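Local atomic coordinates of fibrillarin-like rRNA/tRNA 2'-O-methyltransferase (Methanocaldococcus jannaschii, PDB entry 1FBN), a protein that probably methylates ribose 2'-hydroxyls of rRNA and tRNA with S-adenosyl-L-methionine, at sites chosen by a guide RNA in box C/D particles. Residues D75-Y80 with I100-E105. Residues are numbered along the deposited sequence; the frame is centred on the assembly and turned at random.
Sequences DSKILY and IVYAIE
The carbonyl oxygen of Ile78 accepts the N-H of Tyr102 at 2.8 Å, and the CA-H of Val101 also points at it, with CA 3.4 Å from that O. Tyr80 N donates to the carbonyl O of Tyr102, 2.7 Å away. Ile100 O takes Ile78 N, Ser76 O takes Ile100 N, and Tyr80 O takes Ile104 N in a nearly straight bond (174° at the hydrogen). This is parallel pairing, with the two strand axes 13° apart.

On one face, Leu79 has CG anti to the backbone N (chi1 -177°), and from there CD1 reaches strand 100-105. There CD1 lies 3.8 Å from both Tyr102 CB and Ile104 CG1. The Lys77 chain runs alongside Tyr102, bringing CE 4.0 Å from the phenol OH; Lys77 NZ has a long, weak ion pair with Glu142. Ile100 CG2 lies over one face of the Tyr102 ring, toward its rim. On the opposite face, Val101 CG1 packs 4.0 Å from Tyr80 CB and also touches Ile78 CG1. Helix 87-95, the crossover of this beta-alpha-beta unit, covers that side through Val92.

The C-terminal ends of both strands lie by the predicted S-adenosyl-L-methionine site, with Tyr80 against Thr88 and Glu105 itself predicted to bind it. Paired backbone groups and mainly apolar, buried side chains thus join two neighbouring inner strands of the Rossmann-like methyltransferase sheet.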
loop_
_atom_site.group_PDB
_atom_site.type_symbol
_atom_site.label_atom_id
_atom_site.label_comp_id
_atom_site.label_asym_id
_atom_site.label_seq_id
_atom_site.Cartn_x
_atom_site.Cartn_y
_atom_site.Cartn_z
ATOM N N ASP A 75 8.932 0.411 -11.944
ATOM C CA ASP A 75 10.303 0.569 -11.465
ATOM C C ASP A 75 10.426 1.329 -10.140
ATOM O O ASP A 75 11.515 1.769 -9.769
ATOM C CB ASP A 75 11.147 1.258 -12.545
ATOM C CG ASP A 75 10.672 2.672 -12.852
ATOM O OD1 ASP A 75 9.511 3.016 -12.531
ATOM O OD2 ASP A 75 11.472 3.449 -13.416
ATOM N N SER A 76 9.313 1.481 -9.431
ATOM C CA SER A 76 9.316 2.199 -8.160
ATOM C C SER A 76 10.004 1.436 -7.032
ATOM O O SER A 76 9.984 0.205 -6.986
ATOM C CB SER A 76 7.883 2.520 -7.711
ATOM O OG SER A 76 7.231 3.412 -8.591
ATOM N N LYS A 77 10.649 2.183 -6.148
ATOM C CA LYS A 77 11.285 1.604 -4.981
ATOM C C LYS A 77 10.383 2.129 -3.877
ATOM O O LYS A 77 10.164 3.334 -3.761
ATOM C CB LYS A 77 12.723 2.104 -4.838
ATOM C CG LYS A 77 13.610 1.657 -5.994
ATOM C CD LYS A 77 14.981 2.312 -5.983
ATOM C CE LYS A 77 15.892 1.711 -4.927
ATOM N NZ LYS A 77 17.275 2.266 -5.029
ATOM N N ILE A 78 9.749 1.217 -3.156
ATOM C CA ILE A 78 8.843 1.630 -2.102
ATOM C C ILE A 78 9.166 1.087 -0.716
ATOM O O ILE A 78 9.668 -0.036 -0.563
ATOM C CB ILE A 78 7.328 1.372 -2.475
ATOM C CG1 ILE A 78 6.628 0.536 -1.403
ATOM C CG2 ILE A 78 7.179 0.748 -3.873
ATOM C CD1 ILE A 78 5.140 0.413 -1.603
ATOM N N LEU A 79 8.916 1.935 0.282
ATOM C CA LEU A 79 9.126 1.594 1.681
ATOM C C LEU A 79 7.752 1.240 2.251
ATOM O O LEU A 79 6.857 2.086 2.311
ATOM C CB LEU A 79 9.729 2.781 2.433
ATOM C CG LEU A 79 10.071 2.567 3.912
ATOM C CD1 LEU A 79 11.109 1.452 4.078
ATOM C CD2 LEU A 79 10.583 3.869 4.493
ATOM N N TYR A 80 7.581 -0.028 2.611
ATOM C CA TYR A 80 6.321 -0.528 3.152
ATOM C C TYR A 80 6.389 -0.601 4.677
ATOM O O TYR A 80 7.213 -1.324 5.242
ATOM C CB TYR A 80 6.014 -1.914 2.558
ATOM C CG TYR A 80 4.607 -2.410 2.810
ATOM C CD1 TYR A 80 4.220 -2.867 4.072
ATOM C CD2 TYR A 80 3.651 -2.400 1.790
ATOM C CE1 TYR A 80 2.913 -3.297 4.320
ATOM C CE2 TYR A 80 2.338 -2.831 2.025
ATOM C CZ TYR A 80 1.979 -3.274 3.292
ATOM O OH TYR A 80 0.687 -3.679 3.541
ATOM N N ILE A 100 11.646 -2.346 -6.208
ATOM C CA ILE A 100 11.936 -2.977 -4.920
ATOM C C ILE A 100 10.956 -2.532 -3.845
ATOM O O ILE A 100 10.489 -1.396 -3.845
ATOM C CB ILE A 100 13.373 -2.627 -4.428
ATOM C CG1 ILE A 100 14.413 -3.216 -5.375
ATOM C CG2 ILE A 100 13.622 -3.190 -3.037
ATOM C CD1 ILE A 100 15.825 -2.870 -5.004
ATOM N N VAL A 101 10.650 -3.446 -2.930
ATOM C CA VAL A 101 9.753 -3.161 -1.821
ATOM C C VAL A 101 10.431 -3.535 -0.505
ATOM O O VAL A 101 10.703 -4.711 -0.252
ATOM C CB VAL A 101 8.436 -3.950 -1.928
ATOM C CG1 VAL A 101 7.485 -3.513 -0.829
ATOM C CG2 VAL A 101 7.808 -3.743 -3.291
ATOM N N TYR A 102 10.753 -2.526 0.299
ATOM C CA TYR A 102 11.370 -2.751 1.602
ATOM C C TYR A 102 10.233 -2.901 2.600
ATOM O O TYR A 102 9.459 -1.963 2.811
ATOM C CB TYR A 102 12.237 -1.558 2.006
ATOM C CG TYR A 102 13.363 -1.253 1.049
ATOM C CD1 TYR A 102 14.531 -2.016 1.049
ATOM C CD2 TYR A 102 13.263 -0.194 0.148
ATOM C CE1 TYR A 102 15.573 -1.729 0.178
ATOM C CE2 TYR A 102 14.295 0.100 -0.725
ATOM C CZ TYR A 102 15.449 -0.670 -0.709
ATOM O OH TYR A 102 16.468 -0.385 -1.590
ATOM N N ALA A 103 10.121 -4.082 3.197
ATOM C CA ALA A 103 9.063 -4.352 4.163
ATOM C C ALA A 103 9.581 -4.298 5.597
ATOM O O ALA A 103 10.320 -5.185 6.032
ATOM C CB ALA A 103 8.433 -5.708 3.873
ATOM N N ILE A 104 9.175 -3.264 6.330
ATOM C CA ILE A 104 9.594 -3.081 7.719
ATOM C C ILE A 104 8.599 -3.729 8.684
ATOM O O ILE A 104 7.415 -3.384 8.685
ATOM C CB ILE A 104 9.714 -1.572 8.087
ATOM C CG1 ILE A 104 10.495 -0.807 7.009
ATOM C CG2 ILE A 104 10.363 -1.403 9.460
ATOM C CD1 ILE A 104 11.905 -1.292 6.773
ATOM N N GLU A 105 9.083 -4.672 9.492
ATOM C CA GLU A 105 8.249 -5.356 10.485
ATOM C C GLU A 105 8.997 -5.455 11.813
ATOM O O GLU A 105 10.186 -5.777 11.839
ATOM C CB GLU A 105 7.850 -6.762 10.014
ATOM C CG GLU A 105 7.045 -6.822 8.717
ATOM C CD GLU A 105 5.740 -6.040 8.769
ATOM O OE1 GLU A 105 5.248 -5.725 9.873
ATOM O OE2 GLU A 105 5.199 -5.731 7.687
#